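Methyltransferase domain-containing protein (Deinococcus radiodurans, PDB 3M33) is of unknown function but probably acts as a methyltransferase. Local coordinates at residues A63-D77 against N89-K101. Numbering follows the deposited sequence.
Sequences AARFGPQAARWAAYD and NAPHADVYEWNGK. With SO4 (sulfate ion), chain H; SO4 (sulfate ion), chain D.
Arg-72 and Asp-94 form a salt bridge between two neighbouring parallel strands, 72-77 and 94-97, which helix 80-89 links in a beta-alpha-beta unit at the edge of a Rossmann-like sheet. Asp-94 OD2 accepts a hydrogen bond from Arg-72 NE at 2.6 Å and a weak one from its NH2. The extended arginine chain, with CG anti to the backbone N (chi1 180°), brings the guanidinium to OD2, the side chains crossing at about a right angle and the planes 44° apart; NH2 also bonds to Leu-108 O. A leucine in place of Arg-72 would probably leave the Asp-94 carboxylate without its countercharge and Leu-108 O without this donor. Between the strands, five backbone bonds run from Asp-94 N to Trp-73 O through Trp-98 N to Asp-77 O. Before the strands, His-92 NE2 donates a hydrogen bond to Ala-63 O at 2.7 Å, the oxygen lying in the imidazole plane, while Pro-68 CG rests over one ring face, a CH-pi contact. Ala-63 CB meets Ala-90 CB at 3.7 Å. Glu-97 N binds a sulfate. Trp-98 turns the edge of its six-membered ring to the Tyr-76 face in a T-shaped pair, planes at 62°, with CE3 over the phenol's centre and 3.6 Å from Tyr-76 CZ.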
ATOM      1  N   ALA A  63      -7.193  -1.169  -8.186  1.00 32.85           N
ATOM      2  CA  ALA A  63      -8.553  -1.423  -8.622  1.00 36.10           C
ATOM      3  C   ALA A  63      -8.559  -1.680 -10.130  1.00 38.63           C
ATOM      4  O   ALA A  63      -9.204  -2.608 -10.612  1.00 38.46           O
ATOM      5  CB  ALA A  63      -9.476  -0.237  -8.261  1.00 27.71           C
ATOM      6  N   ALA A  64      -7.820  -0.871 -10.878  1.00 38.75           N
ATOM      7  CA  ALA A  64      -7.842  -0.972 -12.327  1.00 35.01           C
ATOM      8  C   ALA A  64      -7.127  -2.221 -12.774  1.00 42.17           C
ATOM      9  O   ALA A  64      -7.555  -2.916 -13.672  1.00 44.56           O
ATOM     10  CB  ALA A  64      -7.188   0.252 -12.955  1.00 38.54           C
ATOM     11  N   ARG A  65      -6.012  -2.499 -12.139  1.00 36.03           N
ATOM     12  CA  ARG A  65      -5.171  -3.587 -12.578  1.00 33.20           C
ATOM     13  C   ARG A  65      -5.629  -4.997 -12.126  1.00 46.95           C
ATOM     14  O   ARG A  65      -5.505  -5.964 -12.886  1.00 39.93           O
ATOM     15  CB  ARG A  65      -3.762  -3.270 -12.092  1.00 43.82           C
ATOM     16  CG  ARG A  65      -2.747  -4.324 -12.263  1.00 46.25           C
ATOM     17  CD  ARG A  65      -1.421  -3.802 -11.760  1.00 44.09           C
ATOM     18  NE  ARG A  65      -0.512  -4.918 -11.581  1.00 48.69           N
ATOM     19  CZ  ARG A  65       0.510  -4.917 -10.739  1.00 42.17           C
ATOM     20  NH1 ARG A  65       0.758  -3.852  -9.985  1.00 41.96           N
ATOM     21  NH2 ARG A  65       1.281  -5.985 -10.660  1.00 46.12           N
ATOM     22  N   PHE A  66      -6.150  -5.121 -10.903  1.00 36.66           N
ATOM     23  CA  PHE A  66      -6.533  -6.433 -10.355  1.00 37.10           C
ATOM     24  C   PHE A  66      -8.038  -6.575 -10.232  1.00 42.76           C
ATOM     25  O   PHE A  66      -8.561  -7.687 -10.176  1.00 50.42           O
ATOM     26  CB  PHE A  66      -5.947  -6.643  -8.957  1.00 34.35           C
ATOM     27  CG  PHE A  66      -4.466  -6.774  -8.935  1.00 36.01           C
ATOM     28  CD1 PHE A  66      -3.862  -8.001  -9.187  1.00 43.91           C
ATOM     29  CD2 PHE A  66      -3.668  -5.686  -8.659  1.00 33.10           C
ATOM     30  CE1 PHE A  66      -2.478  -8.138  -9.152  1.00 42.42           C
ATOM     31  CE2 PHE A  66      -2.271  -5.808  -8.634  1.00 36.47           C
ATOM     32  CZ  PHE A  66      -1.681  -7.035  -8.875  1.00 39.70           C
ATOM     33  N   GLY A  67      -8.721  -5.442 -10.165  1.00 33.35           N
ATOM     34  CA  GLY A  67     -10.162  -5.391  -9.998  1.00 44.06           C
ATOM     35  C   GLY A  67     -11.005  -6.265 -10.916  1.00 38.99           C
ATOM     36  O   GLY A  67     -11.943  -6.913 -10.455  1.00 35.20           O
ATOM     37  N   PRO A  68     -10.694  -6.289 -12.221  1.00 37.27           N
ATOM     38  CA  PRO A  68     -11.548  -7.097 -13.099  1.00 37.88           C
ATOM     39  C   PRO A  68     -11.461  -8.599 -12.822  1.00 39.50           C
ATOM     40  O   PRO A  68     -12.309  -9.348 -13.301  1.00 40.62           O
ATOM     41  CB  PRO A  68     -11.012  -6.781 -14.505  1.00 40.02           C
ATOM     42  CG  PRO A  68     -10.345  -5.438 -14.368  1.00 42.63           C
ATOM     43  CD  PRO A  68      -9.718  -5.494 -12.986  1.00 37.35           C
ATOM     44  N   GLN A  69     -10.471  -9.027 -12.050  1.00 37.36           N
ATOM     45  CA  GLN A  69     -10.261 -10.453 -11.811  1.00 37.46           C
ATOM     46  C   GLN A  69     -11.163 -10.934 -10.686  1.00 38.75           C
ATOM     47  O   GLN A  69     -11.354 -12.134 -10.506  1.00 43.63           O
ATOM     48  CB  GLN A  69      -8.783 -10.752 -11.498  1.00 35.17           C
ATOM     49  CG  GLN A  69      -7.984 -11.185 -12.710  1.00 54.22           C
ATOM     50  CD  GLN A  69      -6.500 -11.366 -12.416  1.00 66.18           C
ATOM     51  OE1 GLN A  69      -5.881 -12.332 -12.872  1.00 63.36           O
ATOM     52  NE2 GLN A  69      -5.920 -10.431 -11.655  1.00 63.46           N
ATOM     53  N   ALA A  70     -11.739  -9.989  -9.951  1.00 31.34           N
ATOM     54  CA  ALA A  70     -12.619 -10.300  -8.818  1.00 30.44           C
ATOM     55  C   ALA A  70     -14.106 -10.179  -9.174  1.00 34.02           C
ATOM     56  O   ALA A  70     -14.463  -9.591 -10.190  1.00 41.18           O
ATOM     57  CB  ALA A  70     -12.288  -9.363  -7.628  1.00 27.86           C
ATOM     58  N   ALA A  71     -14.973 -10.729  -8.330  1.00 39.16           N
ATOM     59  CA  ALA A  71     -16.415 -10.583  -8.511  1.00 41.10           C
ATOM     60  C   ALA A  71     -16.814  -9.139  -8.266  1.00 44.35           C
ATOM     61  O   ALA A  71     -17.672  -8.598  -8.956  1.00 43.97           O
ATOM     62  CB  ALA A  71     -17.174 -11.486  -7.530  1.00 46.56           C
ATOM     63  N   ARG A  72     -16.199  -8.532  -7.254  1.00 39.34           N
ATOM     64  CA  ARG A  72     -16.456  -7.136  -6.904  1.00 38.34           C
ATOM     65  C   ARG A  72     -15.194  -6.569  -6.256  1.00 41.00           C
ATOM     66  O   ARG A  72     -14.566  -7.236  -5.444  1.00 39.38           O
ATOM     67  CB  ARG A  72     -17.639  -7.036  -5.935  1.00 45.68           C
ATOM     68  CG  ARG A  72     -17.983  -5.607  -5.509  1.00 47.29           C
ATOM     69  CD  ARG A  72     -19.281  -5.542  -4.712  1.00 50.97           C
ATOM     70  NE  ARG A  72     -19.607  -4.165  -4.337  1.00 54.63           N
ATOM     71  CZ  ARG A  72     -19.475  -3.676  -3.109  1.00 49.33           C
ATOM     72  NH1 ARG A  72     -19.046  -4.463  -2.131  1.00 45.52           N
ATOM     73  NH2 ARG A  72     -19.784  -2.407  -2.856  1.00 44.47           N
ATOM     74  N   TRP A  73     -14.807  -5.359  -6.638  1.00 36.40           N
ATOM     75  CA  TRP A  73     -13.687  -4.675  -5.993  1.00 40.06           C
ATOM     76  C   TRP A  73     -14.214  -3.395  -5.370  1.00 40.57           C
ATOM     77  O   TRP A  73     -14.408  -2.394  -6.060  1.00 38.89           O
ATOM     78  CB  TRP A  73     -12.600  -4.338  -7.020  1.00 38.08           C
ATOM     79  CG  TRP A  73     -11.295  -3.845  -6.452  1.00 32.65           C
ATOM     80  CD1 TRP A  73     -10.988  -2.564  -6.053  1.00 28.90           C
ATOM     81  CD2 TRP A  73     -10.103  -4.618  -6.260  1.00 34.64           C
ATOM     82  NE1 TRP A  73      -9.690  -2.505  -5.617  1.00 29.62           N
ATOM     83  CE2 TRP A  73      -9.124  -3.752  -5.731  1.00 29.69           C
ATOM     84  CE3 TRP A  73      -9.770  -5.960  -6.486  1.00 36.91           C
ATOM     85  CZ2 TRP A  73      -7.842  -4.186  -5.411  1.00 30.44           C
ATOM     86  CZ3 TRP A  73      -8.485  -6.392  -6.158  1.00 35.16           C
ATOM     87  CH2 TRP A  73      -7.545  -5.510  -5.626  1.00 32.24           C
ATOM     88  N   ALA A  74     -14.477  -3.426  -4.070  1.00 36.24           N
ATOM     89  CA  ALA A  74     -14.866  -2.211  -3.367  1.00 36.29           C
ATOM     90  C   ALA A  74     -13.583  -1.549  -2.863  1.00 38.38           C
ATOM     91  O   ALA A  74     -12.634  -2.237  -2.497  1.00 40.62           O
ATOM     92  CB  ALA A  74     -15.814  -2.539  -2.206  1.00 31.83           C
ATOM     93  N   ALA A  75     -13.542  -0.223  -2.851  1.00 37.29           N
ATOM     94  CA  ALA A  75     -12.307   0.483  -2.515  1.00 38.63           C
ATOM     95  C   ALA A  75     -12.631   1.823  -1.857  1.00 45.20           C
ATOM     96  O   ALA A  75     -13.649   2.449  -2.189  1.00 43.28           O
ATOM     97  CB  ALA A  75     -11.493   0.705  -3.770  1.00 32.13           C
ATOM     98  N   TYR A  76     -11.784   2.280  -0.936  1.00 33.23           N
ATOM     99  CA  TYR A  76     -12.007   3.611  -0.367  1.00 28.79           C
ATOM    100  C   TYR A  76     -10.757   4.418  -0.111  1.00 33.53           C
ATOM    101  O   TYR A  76      -9.687   3.870   0.151  1.00 36.71           O
ATOM    102  CB  TYR A  76     -12.814   3.535   0.935  1.00 35.79           C
ATOM    103  CG  TYR A  76     -12.086   2.878   2.090  1.00 36.67           C
ATOM    104  CD1 TYR A  76     -11.250   3.613   2.917  1.00 37.27           C
ATOM    105  CD2 TYR A  76     -12.244   1.521   2.353  1.00 38.17           C
ATOM    106  CE1 TYR A  76     -10.597   3.014   3.986  1.00 42.36           C
ATOM    107  CE2 TYR A  76     -11.600   0.912   3.414  1.00 35.86           C
ATOM    108  CZ  TYR A  76     -10.781   1.662   4.226  1.00 41.72           C
ATOM    109  OH  TYR A  76     -10.139   1.055   5.272  1.00 44.17           O
ATOM    110  N   ASP A  77     -10.912   5.735  -0.181  1.00 40.56           N
ATOM    111  CA  ASP A  77      -9.895   6.655   0.290  1.00 38.07           C
ATOM    112  C   ASP A  77     -10.535   7.965   0.733  1.00 42.09           C
ATOM    113  O   ASP A  77     -11.757   8.149   0.608  1.00 38.32           O
ATOM    114  CB  ASP A  77      -8.822   6.908  -0.771  1.00 34.36           C
ATOM    115  CG  ASP A  77      -7.434   7.062  -0.146  1.00 42.60           C
ATOM    116  OD1 ASP A  77      -7.367   7.521   1.025  1.00 40.22           O
ATOM    117  OD2 ASP A  77      -6.429   6.696  -0.800  1.00 39.42           O
ATOM    118  N   ASN A  89     -10.507   5.513 -13.566  1.00 47.65           N
ATOM    119  CA  ASN A  89      -9.451   4.537 -13.788  1.00 43.46           C
ATOM    120  C   ASN A  89     -10.034   3.122 -13.738  1.00 46.71           C
ATOM    121  O   ASN A  89      -9.617   2.238 -14.489  1.00 44.87           O
ATOM    122  CB  ASN A  89      -8.343   4.720 -12.734  1.00 42.06           C
ATOM    123  CG  ASN A  89      -7.005   4.141 -13.162  1.00 45.29           C
ATOM    124  OD1 ASN A  89      -6.807   3.761 -14.316  1.00 46.22           O
ATOM    125  ND2 ASN A  89      -6.069   4.077 -12.219  1.00 39.87           N
ATOM    126  N   ALA A  90     -11.016   2.913 -12.866  1.00 38.15           N
ATOM    127  CA  ALA A  90     -11.592   1.580 -12.697  1.00 44.31           C
ATOM    128  C   ALA A  90     -13.120   1.591 -12.634  1.00 46.03           C
ATOM    129  O   ALA A  90     -13.696   1.607 -11.546  1.00 46.47           O
ATOM    130  CB  ALA A  90     -11.005   0.905 -11.449  1.00 46.24           C
ATOM    131  N   PRO A  91     -13.778   1.559 -13.806  1.00 49.83           N
ATOM    132  CA  PRO A  91     -15.242   1.652 -13.931  1.00 49.24           C
ATOM    133  C   PRO A  91     -15.968   0.511 -13.228  1.00 45.23           C
ATOM    134  O   PRO A  91     -17.095   0.674 -12.769  1.00 50.36           O
ATOM    135  CB  PRO A  91     -15.481   1.539 -15.445  1.00 51.36           C
ATOM    136  CG  PRO A  91     -14.171   1.876 -16.076  1.00 58.47           C
ATOM    137  CD  PRO A  91     -13.114   1.429 -15.114  1.00 55.19           C
ATOM    138  N   HIS A  92     -15.328  -0.646 -13.167  1.00 42.78           N
ATOM    139  CA  HIS A  92     -15.915  -1.798 -12.494  1.00 46.74           C
ATOM    140  C   HIS A  92     -15.903  -1.647 -10.976  1.00 46.77           C
ATOM    141  O   HIS A  92     -16.664  -2.322 -10.293  1.00 53.09           O
ATOM    142  CB  HIS A  92     -15.137  -3.054 -12.863  1.00 47.88           C
ATOM    143  CG  HIS A  92     -13.671  -2.914 -12.634  1.00 53.50           C
ATOM    144  ND1 HIS A  92     -12.824  -2.369 -13.574  1.00 53.08           N
ATOM    145  CD2 HIS A  92     -12.910  -3.187 -11.549  1.00 48.31           C
ATOM    146  CE1 HIS A  92     -11.596  -2.342 -13.090  1.00 50.61           C
ATOM    147  NE2 HIS A  92     -11.621  -2.831 -11.863  1.00 52.13           N
ATOM    148  N   ALA A  93     -15.041  -0.780 -10.442  1.00 40.90           N
ATOM    149  CA  ALA A  93     -14.873  -0.706  -8.987  1.00 39.28           C
ATOM    150  C   ALA A  93     -15.974   0.094  -8.313  1.00 38.62           C
ATOM    151  O   ALA A  93     -16.552   1.003  -8.913  1.00 41.79           O
ATOM    152  CB  ALA A  93     -13.472  -0.144  -8.618  1.00 33.22           C
ATOM    153  N   ASP A  94     -16.285  -0.264  -7.069  1.00 42.45           N
ATOM    154  CA  ASP A  94     -17.162   0.555  -6.240  1.00 42.45           C
ATOM    155  C   ASP A  94     -16.303   1.376  -5.282  1.00 44.98           C
ATOM    156  O   ASP A  94     -15.678   0.820  -4.385  1.00 39.75           O
ATOM    157  CB  ASP A  94     -18.122  -0.320  -5.448  1.00 47.21           C
ATOM    158  CG  ASP A  94     -19.146  -1.022  -6.338  1.00 55.10           C
ATOM    159  OD1 ASP A  94     -19.616  -0.413  -7.320  1.00 46.04           O
ATOM    160  OD2 ASP A  94     -19.489  -2.184  -6.048  1.00 59.16           O
ATOM    161  N   VAL A  95     -16.282   2.689  -5.468  1.00 44.74           N
ATOM    162  CA  VAL A  95     -15.344   3.551  -4.740  1.00 43.82           C
ATOM    163  C   VAL A  95     -16.058   4.449  -3.735  1.00 40.69           C
ATOM    164  O   VAL A  95     -17.027   5.120  -4.071  1.00 45.65           O
ATOM    165  CB  VAL A  95     -14.535   4.414  -5.723  1.00 43.30           C
ATOM    166  CG1 VAL A  95     -13.569   5.312  -4.994  1.00 44.52           C
ATOM    167  CG2 VAL A  95     -13.793   3.518  -6.705  1.00 44.04           C
ATOM    168  N   TYR A  96     -15.548   4.478  -2.510  1.00 42.91           N
ATOM    169  CA  TYR A  96     -16.190   5.160  -1.389  1.00 39.41           C
ATOM    170  C   TYR A  96     -15.254   6.168  -0.720  1.00 40.86           C
ATOM    171  O   TYR A  96     -14.047   5.945  -0.604  1.00 41.15           O
ATOM    172  CB  TYR A  96     -16.638   4.120  -0.354  1.00 39.88           C
ATOM    173  CG  TYR A  96     -17.632   3.111  -0.893  1.00 42.51           C
ATOM    174  CD1 TYR A  96     -19.004   3.326  -0.782  1.00 46.49           C
ATOM    175  CD2 TYR A  96     -17.200   1.950  -1.520  1.00 47.14           C
ATOM    176  CE1 TYR A  96     -19.917   2.407  -1.284  1.00 52.16           C
ATOM    177  CE2 TYR A  96     -18.101   1.017  -2.022  1.00 43.03           C
ATOM    178  CZ  TYR A  96     -19.457   1.251  -1.902  1.00 50.87           C
ATOM    179  OH  TYR A  96     -20.352   0.327  -2.396  1.00 50.69           O
ATOM    180  N   GLU A  97     -15.826   7.274  -0.272  1.00 40.23           N
ATOM    181  CA  GLU A  97     -15.085   8.324   0.407  1.00 38.74           C
ATOM    182  C   GLU A  97     -15.169   8.049   1.889  1.00 45.77           C
ATOM    183  O   GLU A  97     -16.242   8.127   2.471  1.00 52.63           O
ATOM    184  CB  GLU A  97     -15.728   9.680   0.099  1.00 40.07           C
ATOM    185  CG  GLU A  97     -14.937  10.866   0.575  1.00 48.56           C
ATOM    186  CD  GLU A  97     -15.648  12.179   0.277  1.00 60.10           C
ATOM    187  OE1 GLU A  97     -15.462  13.141   1.049  1.00 57.98           O
ATOM    188  OE2 GLU A  97     -16.393  12.247  -0.726  1.00 57.59           O
ATOM    189  N   TRP A  98     -14.045   7.709   2.505  1.00 42.62           N
ATOM    190  CA  TRP A  98     -14.054   7.315   3.902  1.00 39.81           C
ATOM    191  C   TRP A  98     -12.683   7.554   4.517  1.00 46.67           C
ATOM    192  O   TRP A  98     -11.652   7.332   3.873  1.00 45.47           O
ATOM    193  CB  TRP A  98     -14.452   5.831   4.032  1.00 39.87           C
ATOM    194  CG  TRP A  98     -14.729   5.396   5.441  1.00 38.03           C
ATOM    195  CD1 TRP A  98     -15.314   6.140   6.420  1.00 45.34           C
ATOM    196  CD2 TRP A  98     -14.467   4.109   6.022  1.00 43.33           C
ATOM    197  NE1 TRP A  98     -15.421   5.411   7.575  1.00 46.10           N
ATOM    198  CE2 TRP A  98     -14.902   4.162   7.363  1.00 44.74           C
ATOM    199  CE3 TRP A  98     -13.889   2.928   5.547  1.00 48.87           C
ATOM    200  CZ2 TRP A  98     -14.785   3.076   8.234  1.00 46.88           C
ATOM    201  CZ3 TRP A  98     -13.771   1.843   6.414  1.00 45.64           C
ATOM    202  CH2 TRP A  98     -14.218   1.926   7.740  1.00 51.91           C
ATOM    203  N   ASN A  99     -12.671   8.014   5.764  1.00 43.06           N
ATOM    204  CA  ASN A  99     -11.422   8.197   6.491  1.00 42.21           C
ATOM    205  C   ASN A  99     -11.089   6.973   7.332  1.00 46.65           C
ATOM    206  O   ASN A  99     -10.181   7.015   8.156  1.00 44.28           O
ATOM    207  CB  ASN A  99     -11.498   9.417   7.413  1.00 46.13           C
ATOM    208  CG  ASN A  99     -12.538   9.256   8.502  1.00 43.42           C
ATOM    209  OD1 ASN A  99     -13.234   8.246   8.554  1.00 41.32           O
ATOM    210  ND2 ASN A  99     -12.661  10.257   9.370  1.00 44.94           N
ATOM    211  N   GLY A 100     -11.832   5.889   7.132  1.00 44.50           N
ATOM    212  CA  GLY A 100     -11.579   4.656   7.863  1.00 43.52           C
ATOM    213  C   GLY A 100     -12.045   4.649   9.319  1.00 52.43           C
ATOM    214  O   GLY A 100     -11.764   3.696  10.049  1.00 48.69           O
ATOM    215  N   LYS A 101     -12.755   5.697   9.747  1.00 44.33           N
ATOM    216  CA  LYS A 101     -13.200   5.797  11.143  1.00 45.37           C
ATOM    217  C   LYS A 101     -14.710   5.834  11.289  1.00 51.15           C
ATOM    218  O   LYS A 101     -15.433   6.160  10.349  1.00 52.90           O
ATOM    219  CB  LYS A 101     -12.622   7.042  11.821  1.00 53.00           C
ATOM    220  CG  LYS A 101     -11.184   6.894  12.314  1.00 63.28           C
ATOM    221  CD  LYS A 101     -10.203   7.320  11.257  1.00 64.50           C
ATOM    222  CE  LYS A 101      -8.774   7.337  11.779  1.00 70.46           C
ATOM    223  NZ  LYS A 101      -7.830   7.565  10.645  1.00 72.18           N
TER
HETATM  224  S   SO4 H 229     -19.154   7.925  -1.055  0.60 79.28           S
HETATM  225  O1  SO4 H 229     -19.917   6.875  -1.731  0.60 78.59           O
HETATM  226  O2  SO4 H 229     -19.977   9.124  -0.894  0.60 83.51           O
HETATM  227  O3  SO4 H 229     -18.739   7.447   0.263  0.60 78.80           O
HETATM  228  O4  SO4 H 229     -17.983   8.276  -1.851  0.60 73.25           O
HETATM  229  S   SO4 D 225     -15.186  10.790   5.769  0.80 72.96           S
HETATM  230  O1  SO4 D 225     -14.022  10.948   4.901  0.80 78.84           O
HETATM  231  O2  SO4 D 225     -16.394  10.881   4.941  0.80 79.47           O
HETATM  232  O3  SO4 D 225     -15.171   9.487   6.430  0.80 42.82           O
HETATM  233  O4  SO4 D 225     -15.178  11.849   6.786  0.80 71.16           O